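Local coordinates for dihydropteridine reductase (Dictyostelium discoideum, PDB 3ORF), which catalyses the NADH- or NADPH-dependent reduction of quinonoid dihydropteridines to tetrahydropteridines, as in the regeneration of tetrahydrobiopterin, at residues K23-L28 with V88-C93; S46-S51 with A60-T65; G96-G101 with I156-T161. All coordinates share one frame; numbering follows the deposited sequence.

Interaction 1 of 3, residues K23-L28 with V88-C93; sequences KNILVL and VDTFVC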
loop_
_atom_site.group_PDB
_atom_site.type_symbol
_atom_site.label_atom_id
_atom_site.label_comp_id
_atom_site.label_asym_id
_atom_site.label_seq_id
_atom_site.Cartn_x
_atom_site.Cartn_y
_atom_site.Cartn_z
ATOM N N LYS A 23 -7.068 -32.360 6.710
ATOM C CA LYS A 23 -7.098 -30.918 6.717
ATOM C C LYS A 23 -6.316 -30.353 5.535
ATOM O O LYS A 23 -5.319 -30.909 5.148
ATOM C CB LYS A 23 -6.580 -30.400 8.050
ATOM C CG LYS A 23 -7.336 -30.957 9.280
ATOM C CD LYS A 23 -8.370 -29.993 9.751
ATOM C CE LYS A 23 -8.570 -30.152 11.230
ATOM N NZ LYS A 23 -9.825 -29.472 11.640
ATOM N N ASN A 24 -6.802 -29.265 4.950
ATOM C CA ASN A 24 -6.105 -28.634 3.821
ATOM C C ASN A 24 -5.404 -27.335 4.177
ATOM O O ASN A 24 -6.002 -26.427 4.795
ATOM C CB ASN A 24 -7.066 -28.376 2.666
ATOM C CG ASN A 24 -7.799 -29.630 2.263
ATOM O OD1 ASN A 24 -7.208 -30.671 2.319
ATOM N ND2 ASN A 24 -9.080 -29.529 1.860
ATOM N N ILE A 25 -4.154 -27.206 3.722
ATOM C CA ILE A 25 -3.520 -25.906 3.787
ATOM C C ILE A 25 -3.185 -25.412 2.388
ATOM O O ILE A 25 -2.654 -26.156 1.571
ATOM C CB ILE A 25 -2.275 -25.893 4.726
ATOM C CG1 ILE A 25 -1.544 -24.539 4.602
ATOM C CG2 ILE A 25 -1.313 -27.012 4.396
ATOM C CD1 ILE A 25 -0.205 -24.443 5.410
ATOM N N LEU A 26 -3.458 -24.147 2.130
ATOM C CA LEU A 26 -3.135 -23.541 0.854
ATOM C C LEU A 26 -2.126 -22.432 0.968
ATOM O O LEU A 26 -2.225 -21.589 1.866
ATOM C CB LEU A 26 -4.394 -22.991 0.237
ATOM C CG LEU A 26 -4.267 -21.954 -0.857
ATOM C CD1 LEU A 26 -3.723 -22.592 -2.012
ATOM C CD2 LEU A 26 -5.674 -21.624 -1.230
ATOM N N VAL A 27 -1.135 -22.422 0.087
ATOM C CA VAL A 27 -0.001 -21.527 0.265
ATOM C C VAL A 27 0.299 -20.766 -1.043
ATOM O O VAL A 27 0.661 -21.399 -2.046
ATOM C CB VAL A 27 1.275 -22.273 0.695
ATOM C CG1 VAL A 27 2.425 -21.258 0.940
ATOM C CG2 VAL A 27 1.050 -23.198 1.929
ATOM N N LEU A 28 0.130 -19.436 -1.014
ATOM C CA LEU A 28 0.384 -18.577 -2.189
ATOM C C LEU A 28 1.841 -18.265 -2.003
ATOM O O LEU A 28 2.260 -17.970 -0.859
ATOM C CB LEU A 28 -0.490 -17.293 -2.117
ATOM C CG LEU A 28 -0.385 -16.297 -3.278
ATOM C CD1 LEU A 28 -0.826 -17.032 -4.615
ATOM C CD2 LEU A 28 -1.264 -14.992 -3.014
ATOM N N VAL A 88 -10.241 -24.778 2.529
ATOM C CA VAL A 88 -8.978 -24.888 3.230
ATOM C C VAL A 88 -9.079 -24.430 4.643
ATOM O O VAL A 88 -9.826 -23.501 4.933
ATOM C CB VAL A 88 -7.742 -24.269 2.449
ATOM C CG1 VAL A 88 -7.728 -24.681 0.943
ATOM C CG2 VAL A 88 -7.638 -22.816 2.566
ATOM N N ASP A 89 -8.371 -25.110 5.524
ATOM C CA ASP A 89 -8.428 -24.788 6.944
ATOM C C ASP A 89 -7.397 -23.717 7.379
ATOM O O ASP A 89 -7.574 -23.069 8.436
ATOM C CB ASP A 89 -8.151 -26.063 7.739
ATOM C CG ASP A 89 -9.231 -27.174 7.495
ATOM O OD1 ASP A 89 -8.973 -28.172 6.718
ATOM O OD2 ASP A 89 -10.342 -27.004 8.003
ATOM N N THR A 90 -6.286 -23.653 6.637
ATOM C CA THR A 90 -5.257 -22.697 6.821
ATOM C C THR A 90 -4.799 -22.168 5.450
ATOM O O THR A 90 -4.526 -22.953 4.517
ATOM C CB THR A 90 -4.058 -23.311 7.492
ATOM O OG1 THR A 90 -4.383 -23.626 8.848
ATOM C CG2 THR A 90 -2.886 -22.331 7.439
ATOM N N PHE A 91 -4.746 -20.837 5.332
ATOM C CA PHE A 91 -4.210 -20.192 4.138
ATOM C C PHE A 91 -2.988 -19.387 4.538
ATOM O O PHE A 91 -3.012 -18.707 5.584
ATOM C CB PHE A 91 -5.242 -19.268 3.487
ATOM C CG PHE A 91 -4.636 -18.384 2.437
ATOM C CD1 PHE A 91 -4.484 -18.844 1.125
ATOM C CD2 PHE A 91 -4.096 -17.122 2.779
ATOM C CE1 PHE A 91 -3.819 -18.066 0.160
ATOM C CE2 PHE A 91 -3.475 -16.318 1.808
ATOM C CZ PHE A 91 -3.347 -16.820 0.468
ATOM N N VAL A 92 -1.903 -19.465 3.784
ATOM C CA VAL A 92 -0.682 -18.668 4.124
ATOM C C VAL A 92 -0.186 -17.975 2.893
ATOM O O VAL A 92 -0.015 -18.610 1.854
ATOM C CB VAL A 92 0.455 -19.557 4.615
ATOM C CG1 VAL A 92 1.753 -18.684 4.889
ATOM C CG2 VAL A 92 0.039 -20.296 5.884
ATOM N N CYS A 93 0.004 -16.667 2.933
ATOM C CA CYS A 93 0.674 -16.084 1.783
ATOM C C CYS A 93 2.148 -15.897 2.071
ATOM O O CYS A 93 2.567 -15.135 2.998
ATOM C CB CYS A 93 0.041 -14.759 1.388
ATOM S SG CYS A 93 0.940 -13.790 0.125
#

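Interaction 2 of 3, residues S46-S51 with A60-T65; sequences SWNTIS and ADHSFT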
loop_
_atom_site.group_PDB
_atom_site.type_symbol
_atom_site.label_atom_id
_atom_site.label_comp_id
_atom_site.label_asym_id
_atom_site.label_seq_id
_atom_site.Cartn_x
_atom_site.Cartn_y
_atom_site.Cartn_z
ATOM N N SER A 46 0.816 -34.844 7.948
ATOM C CA SER A 46 -0.286 -35.460 7.221
ATOM C C SER A 46 -1.435 -34.521 6.821
ATOM O O SER A 46 -2.549 -34.980 6.689
ATOM C CB SER A 46 -0.806 -36.723 7.963
ATOM O OG SER A 46 0.275 -37.626 8.246
ATOM N N TRP A 47 -1.174 -33.215 6.627
ATOM C CA TRP A 47 -2.160 -32.355 6.010
ATOM C C TRP A 47 -2.032 -32.510 4.501
ATOM O O TRP A 47 -0.976 -32.822 3.959
ATOM C CB TRP A 47 -1.951 -30.874 6.411
ATOM C CG TRP A 47 -2.497 -30.499 7.777
ATOM C CD1 TRP A 47 -2.354 -31.173 8.921
ATOM C CD2 TRP A 47 -3.253 -29.323 8.088
ATOM N NE1 TRP A 47 -3.002 -30.539 9.955
ATOM C CE2 TRP A 47 -3.567 -29.387 9.467
ATOM C CE3 TRP A 47 -3.732 -28.260 7.324
ATOM C CZ2 TRP A 47 -4.324 -28.399 10.125
ATOM C CZ3 TRP A 47 -4.501 -27.274 7.952
ATOM C CH2 TRP A 47 -4.789 -27.359 9.355
ATOM N N ASN A 48 -3.122 -32.250 3.819
ATOM C CA ASN A 48 -3.113 -32.145 2.404
ATOM C C ASN A 48 -2.634 -30.690 2.092
ATOM O O ASN A 48 -3.105 -29.698 2.703
ATOM C CB ASN A 48 -4.539 -32.407 1.980
ATOM C CG ASN A 48 -4.663 -32.801 0.557
ATOM O OD1 ASN A 48 -5.003 -31.972 -0.282
ATOM N ND2 ASN A 48 -4.403 -34.080 0.255
ATOM N N THR A 49 -1.671 -30.576 1.172
ATOM C CA THR A 49 -1.059 -29.294 0.825
ATOM C C THR A 49 -1.361 -28.832 -0.601
ATOM O O THR A 49 -1.362 -29.649 -1.520
ATOM C CB THR A 49 0.453 -29.388 0.946
ATOM O OG1 THR A 49 0.936 -30.416 0.060
ATOM C CG2 THR A 49 0.841 -29.689 2.372
ATOM N N ILE A 50 -1.587 -27.529 -0.786
ATOM C CA ILE A 50 -1.848 -26.959 -2.113
ATOM C C ILE A 50 -0.979 -25.708 -2.298
ATOM O O ILE A 50 -0.858 -24.889 -1.350
ATOM C CB ILE A 50 -3.282 -26.543 -2.270
ATOM C CG1 ILE A 50 -4.211 -27.740 -2.124
ATOM C CG2 ILE A 50 -3.489 -25.920 -3.614
ATOM C CD1 ILE A 50 -5.404 -27.391 -1.405
ATOM N N SER A 51 -0.390 -25.537 -3.483
ATOM C CA SER A 51 0.546 -24.431 -3.727
ATOM C C SER A 51 0.126 -23.664 -4.971
ATOM O O SER A 51 -0.164 -24.273 -5.993
ATOM C CB SER A 51 2.002 -24.968 -3.836
ATOM O OG SER A 51 2.941 -24.028 -4.351
ATOM N N ALA A 60 4.209 -30.537 -3.372
ATOM C CA ALA A 60 2.868 -30.367 -2.863
ATOM C C ALA A 60 1.901 -31.346 -3.524
ATOM O O ALA A 60 2.116 -31.799 -4.675
ATOM C CB ALA A 60 2.399 -28.953 -3.086
ATOM N N ASP A 61 0.814 -31.622 -2.791
ATOM C CA ASP A 61 -0.204 -32.575 -3.206
ATOM C C ASP A 61 -0.988 -32.005 -4.370
ATOM O O ASP A 61 -1.374 -32.735 -5.283
ATOM C CB ASP A 61 -1.076 -33.055 -2.000
ATOM C CG ASP A 61 -0.219 -33.784 -0.933
ATOM O OD1 ASP A 61 0.628 -34.654 -1.312
ATOM O OD2 ASP A 61 -0.315 -33.453 0.272
ATOM N N HIS A 62 -1.199 -30.696 -4.352
ATOM C CA HIS A 62 -1.748 -30.052 -5.522
ATOM C C HIS A 62 -0.966 -28.790 -5.791
ATOM O O HIS A 62 -0.717 -28.008 -4.873
ATOM C CB HIS A 62 -3.195 -29.668 -5.300
ATOM C CG HIS A 62 -4.116 -30.813 -5.026
ATOM N ND1 HIS A 62 -4.827 -31.451 -6.023
ATOM C CD2 HIS A 62 -4.502 -31.387 -3.860
ATOM C CE1 HIS A 62 -5.593 -32.383 -5.484
ATOM N NE2 HIS A 62 -5.420 -32.361 -4.171
ATOM N N SER A 63 -0.597 -28.560 -7.043
ATOM C CA SER A 63 0.203 -27.374 -7.353
ATOM C C SER A 63 -0.383 -26.642 -8.556
ATOM O O SER A 63 -0.667 -27.270 -9.585
ATOM C CB SER A 63 1.690 -27.749 -7.569
ATOM O OG SER A 63 2.418 -26.694 -8.172
ATOM N N PHE A 64 -0.541 -25.324 -8.430
ATOM C CA PHE A 64 -1.111 -24.505 -9.494
ATOM C C PHE A 64 -0.159 -23.385 -9.866
ATOM O O PHE A 64 0.561 -22.840 -9.018
ATOM C CB PHE A 64 -2.470 -23.919 -9.110
ATOM C CG PHE A 64 -3.535 -24.962 -8.884
ATOM C CD1 PHE A 64 -3.776 -25.462 -7.600
ATOM C CD2 PHE A 64 -4.268 -25.473 -9.950
ATOM C CE1 PHE A 64 -4.715 -26.434 -7.372
ATOM C CE2 PHE A 64 -5.238 -26.460 -9.728
ATOM C CZ PHE A 64 -5.459 -26.952 -8.434
ATOM N N THR A 65 -0.216 -23.005 -11.127
ATOM C CA THR A 65 0.652 -22.035 -11.682
ATOM C C THR A 65 -0.238 -20.873 -12.083
ATOM O O THR A 65 -1.388 -21.099 -12.560
ATOM C CB THR A 65 1.375 -22.677 -12.870
ATOM O OG1 THR A 65 2.758 -22.504 -12.698
ATOM C CG2 THR A 65 0.872 -22.200 -14.273
#

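Interaction 3 of 3, residues G96-G101 with I156-T161; sequences GGWSGG and IAYGAT. With NAD (nicotinamide-adenine-dinucleotide), chain E.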
loop_
_atom_site.group_PDB
_atom_site.type_symbol
_atom_site.label_atom_id
_atom_site.label_comp_id
_atom_site.label_asym_id
_atom_site.label_seq_id
_atom_site.Cartn_x
_atom_site.Cartn_y
_atom_site.Cartn_z
ATOM N N GLY A 96 6.081 -12.801 -2.254
ATOM C CA GLY A 96 6.559 -11.434 -2.036
ATOM C C GLY A 96 7.983 -11.323 -2.589
ATOM O O GLY A 96 8.463 -12.229 -3.283
ATOM N N GLY A 97 8.661 -10.247 -2.255
ATOM C CA GLY A 97 10.012 -9.984 -2.774
ATOM C C GLY A 97 10.529 -8.772 -2.023
ATOM O O GLY A 97 9.739 -7.996 -1.464
ATOM N N TRP A 98 11.844 -8.573 -2.070
ATOM C CA TRP A 98 12.464 -7.349 -1.598
ATOM C C TRP A 98 13.247 -6.585 -2.681
ATOM O O TRP A 98 13.952 -7.167 -3.478
ATOM C CB TRP A 98 13.363 -7.646 -0.359
ATOM C CG TRP A 98 13.921 -6.331 0.226
ATOM C CD1 TRP A 98 13.305 -5.531 1.142
ATOM C CD2 TRP A 98 15.138 -5.668 -0.130
ATOM N NE1 TRP A 98 14.086 -4.438 1.415
ATOM C CE2 TRP A 98 15.220 -4.505 0.646
ATOM C CE3 TRP A 98 16.180 -5.966 -1.008
ATOM C CZ2 TRP A 98 16.284 -3.611 0.549
ATOM C CZ3 TRP A 98 17.274 -5.097 -1.079
ATOM C CH2 TRP A 98 17.302 -3.921 -0.338
ATOM N N SER A 99 13.135 -5.280 -2.696
ATOM C CA SER A 99 13.985 -4.432 -3.547
ATOM C C SER A 99 14.195 -3.168 -2.781
ATOM O O SER A 99 13.253 -2.750 -2.095
ATOM C CB SER A 99 13.251 -4.007 -4.830
ATOM O OG SER A 99 13.456 -4.937 -5.876
ATOM N N GLY A 100 15.374 -2.527 -2.961
ATOM C CA GLY A 100 15.760 -1.322 -2.244
ATOM C C GLY A 100 15.492 -0.042 -2.999
ATOM O O GLY A 100 15.044 -0.037 -4.126
ATOM N N GLY A 101 15.749 1.067 -2.332
ATOM C CA GLY A 101 15.899 2.337 -2.966
ATOM C C GLY A 101 15.053 3.390 -2.329
ATOM O O GLY A 101 13.875 3.145 -2.019
ATOM N N ILE A 156 11.614 2.475 0.215
ATOM C CA ILE A 156 10.339 3.082 0.308
ATOM C C ILE A 156 9.244 2.195 -0.328
ATOM O O ILE A 156 8.109 2.160 0.132
ATOM C CB ILE A 156 10.440 4.466 -0.423
ATOM C CG1 ILE A 156 11.310 5.416 0.395
ATOM C CG2 ILE A 156 9.055 5.074 -0.658
ATOM C CD1 ILE A 156 11.314 6.822 -0.132
ATOM N N ALA A 157 9.572 1.524 -1.415
ATOM C CA ALA A 157 8.529 0.790 -2.113
ATOM C C ALA A 157 8.183 -0.493 -1.377
ATOM O O ALA A 157 6.985 -0.896 -1.217
ATOM C CB ALA A 157 8.990 0.495 -3.533
ATOM N N TYR A 158 9.208 -1.123 -0.857
ATOM C CA TYR A 158 9.003 -2.328 -0.009
ATOM C C TYR A 158 8.234 -1.920 1.238
ATOM O O TYR A 158 7.290 -2.625 1.653
ATOM C CB TYR A 158 10.367 -2.933 0.364
ATOM C CG TYR A 158 10.333 -4.098 1.350
ATOM C CD1 TYR A 158 9.899 -5.358 0.936
ATOM C CD2 TYR A 158 10.762 -3.925 2.666
ATOM C CE1 TYR A 158 9.906 -6.422 1.782
ATOM C CE2 TYR A 158 10.750 -5.035 3.588
ATOM C CZ TYR A 158 10.344 -6.237 3.121
ATOM O OH TYR A 158 10.336 -7.286 3.935
ATOM N N GLY A 159 8.641 -0.809 1.877
ATOM C CA GLY A 159 8.006 -0.405 3.194
ATOM C C GLY A 159 6.516 -0.068 2.958
ATOM O O GLY A 159 5.611 -0.532 3.677
ATOM N N ALA A 160 6.246 0.707 1.896
ATOM C CA ALA A 160 4.829 1.092 1.668
ATOM C C ALA A 160 3.928 -0.114 1.292
ATOM O O ALA A 160 2.839 -0.165 1.724
ATOM C CB ALA A 160 4.712 2.187 0.654
ATOM N N THR A 161 4.393 -1.073 0.512
ATOM C CA THR A 161 3.578 -2.212 0.086
ATOM C C THR A 161 3.380 -3.133 1.256
ATOM O O THR A 161 2.296 -3.742 1.418
ATOM C CB THR A 161 4.180 -2.986 -1.159
ATOM O OG1 THR A 161 5.549 -3.319 -0.921
ATOM C CG2 THR A 161 4.133 -2.134 -2.407
HETATM P PA NAD E . 11.287 -16.205 -2.244
HETATM O O1A NAD E . 11.687 -15.214 -3.276
HETATM O O2A NAD E . 11.977 -17.520 -2.138
HETATM O O5B NAD E . 9.742 -16.634 -2.599
HETATM C C5B NAD E . 8.665 -15.815 -2.879
HETATM C C4B NAD E . 7.723 -16.646 -3.767
HETATM O O4B NAD E . 6.606 -15.770 -4.097
HETATM C C3B NAD E . 8.422 -16.951 -5.119
HETATM O O3B NAD E . 8.084 -18.260 -5.513
HETATM C C2B NAD E . 7.707 -16.071 -6.124
HETATM O O2B NAD E . 7.595 -16.719 -7.402
HETATM C C1B NAD E . 6.310 -15.969 -5.477
HETATM N N9A NAD E . 5.535 -14.751 -5.844
HETATM C C8A NAD E . 6.062 -13.507 -5.990
HETATM N N7A NAD E . 5.040 -12.681 -6.260
HETATM C C5A NAD E . 3.874 -13.394 -6.325
HETATM C C6A NAD E . 2.501 -13.082 -6.577
HETATM N N6A NAD E . 2.113 -11.829 -6.921
HETATM N N1A NAD E . 1.565 -14.073 -6.525
HETATM C C2A NAD E . 1.935 -15.321 -6.265
HETATM N N3A NAD E . 3.224 -15.638 -6.022
HETATM C C4A NAD E . 4.211 -14.717 -6.069
HETATM O O3 NAD E . 11.251 -15.392 -0.896
HETATM P PN NAD E . 11.284 -15.883 0.560
HETATM O O1N NAD E . 12.709 -15.661 0.965
HETATM O O2N NAD E . 10.538 -17.192 0.774
HETATM O O5D NAD E . 10.422 -14.773 1.370
HETATM C C5D NAD E . 9.051 -14.971 1.735
HETATM C C4D NAD E . 8.449 -13.666 2.293
HETATM O O4D NAD E . 9.378 -13.060 3.231
HETATM C C3D NAD E . 8.133 -12.560 1.279
HETATM O O3D NAD E . 6.738 -12.163 1.530
HETATM C C2D NAD E . 9.078 -11.409 1.651
HETATM O O2D NAD E . 8.406 -10.188 1.303
HETATM C C1D NAD E . 9.058 -11.635 3.179
HETATM N N1N NAD E . 9.784 -10.912 4.321
HETATM C C2N NAD E . 11.162 -11.175 4.742
HETATM C C3N NAD E . 11.679 -10.418 5.850
HETATM C C7N NAD E . 13.112 -10.592 6.424
HETATM O O7N NAD E . 13.791 -9.586 6.703
HETATM N N7N NAD E . 13.479 -11.873 6.642
HETATM C C4N NAD E . 10.861 -9.476 6.521
HETATM C C5N NAD E . 9.536 -9.264 6.122
HETATM C C6N NAD E . 9.017 -9.967 5.047
HETATM O O HOH W 1 11.847 -0.535 -1.603
HETATM O O HOH W 2 12.025 1.663 -3.110
#

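Interaction 1 of 3, residues K23-L28 with V88-C93
The ring of Phe91 is met at its edge by Leu26, whose CD2 lies in the ring plane, while Leu26 CG sits 3.7 Å from Phe91 CD1. Leu28 approaches the same ring obliquely, its CB 3.9 Å from Phe91 CZ. The Phe91 side chain starts anti to its backbone N (chi1 168°), which lets the ring lean from its own strand toward Leu26 and Leu28; Phe140, on the next strand along, meets it with planes only about 20° apart. The second flat group, the carboxylate of Asp89, uses the anti lone pair of OD1 to take the amide of Asn24 (Asn24 N to Asp89 OD1 3.0 Å), and its OD2 bonds Asn135 ND2. Lys23 crosses it at about a right angle, but Lys23 NZ stays 4.4 Å from Asp89 OD2, beyond a salt bridge, though the opposite charges may still attract weakly. Asn24 O answers by accepting a bond from Asp89 N at 2.8 Å. With an alanine in place of Asp89, the amide of Asn24 would probably lose its acceptor and the amide of Asn135 its carboxylate mate, leaving this end of the strand pair less firmly pinned.

Beyond this corner the strands run parallel, 13° apart, through Leu26 N to Thr90 O, Val92 N to Leu26 O (2.9 Å) and Leu28 N to Val92 O. Ile25 and Thr90 lie side by side, Ile25 CG1 3.8 Å from Thr90 CG2; helix 33-44 covers Ile25 and Val27 on this face, while Thr90 OG1 bonds Ser224. Leu26, Leu28, Phe91 and Cys93 pack on the other face, towards helix 108-133. Two adjacent parallel strands joined through a long excursion, with Leu28 reaching the bound NAD, are the centre of the Rossmann fold of short-chain dehydrogenases/reductases.

Interaction 2 of 3, residues S46-S51 with A60-T65
The outer edge of the Rossmann sheet is built here: strand 62-65, outermost within the chain, lies parallel to strand 48-53 at 9° between the two short segments. Its start is clasped by a side-chain exchange between Thr49 and Asp61. Thr49 OG1 accepts a bond from the amide of Asp61 (OG1 to Asp61 N 3.1 Å), and the same hydroxyl gives a weak bond to Asp61 OD2. That carboxylate oxygen, Asp61 OD2, also takes a weak bond from Thr49 N, at 3.3 Å. What allows this is the Thr49 torsion, which places OG1 between the backbone N and carbonyl carbon (chi1 59°), facing the incoming turn. Past the clasp the backbone takes over: His62 N binds Thr49 O, Ser51 N binds His62 O, and Phe64 N reaches Ser51 O at 2.7 Å.

On one face Ile50 divides its branches between His62 and Phe64. Ile50 CG1 lies 3.9 Å from His62 CB, whereas Ile50 CG2 comes up in plane at the edge of Phe64, 4.0 Å from its CE1; the Ile50 and Phe64 side chains run side by side. Asn48 OD1 also meets the His62 ring at its edge, 3.7 Å from CD2, with the amide and ring planes 56° apart. Helix 71-82 packs against Phe64. On the other face Ala60 CB touches Ser51 CB, and helix 33-44 reaches Thr49 and Ala60.

Because Thr49 OG1 receives one bond and gives a weak one, the rotation of its hydroxyl is probably restrained; the bond from Asp61 N probably does most of the holding, and the two weak bonds to Asp61 OD2 add to it.

Interaction 3 of 3, residues G96-G101 with I156-T161
The aromatic contact is a T-shaped stack: Trp98 turns the edge of its five-membered ring toward the face of Tyr158, with centroids 4.3 Å apart and planes at 70°. Trp98 CD1 stands over the centre of the Tyr158 ring, 3.2 Å above its plane. The indole gets there because CG is anti to the backbone N (chi1 -175°), while Gly100 N lies over one of its own faces. Gly97 O comes to the tyrosine's edge, 3.6 Å from Tyr158 CD1. Below, Ala157 and Ala160 pack on Phe124 of the second subunit.

Tyr158, the predicted proton acceptor, is on helix 156-172, as in the short-chain dehydrogenase/reductase active site. Tyr158 OH is 3.1 Å from NAD C5N, in the nicotinamide ring. Segment 96-101 follows strand 88-93 and passes along the cofactor: a side chain on Gly96 would run into NAD O3D, and its backbone angles also call for glycine.

Polar contacts link the start of the helix to this loop. Ile156 N donates directly to Gly101 O at 3.2 Å, tilted 28° from the carbonyl plane. One water joins Gly101 O to Ala157 N; another gives a proton to Ser99 O and accepts a bond from Tyr158 N, 2.8 Å away.

In the fold
From the N terminus the chain enters on strand 24-28, turns through helix 33-44 and returns on strand 48-53. Interaction 2 then closes a short loop by laying strand 62-65 beside 48-53, all before helix 71-82 leads to strand 88-93 and interaction 1 closes the longer excursion that contains it. These two share the sheet directly: strand 24-28 lies between 48-53 and 88-93, so the four segments form one run of neighbouring strands. Interaction 3 comes later in series, starting just after strand 88-93 and closing across helix 108-133 at helix 156-172. About 25 Å from interaction 1 between centres, it ties the loop beside the cofactor to the helix that bears the predicted proton acceptor.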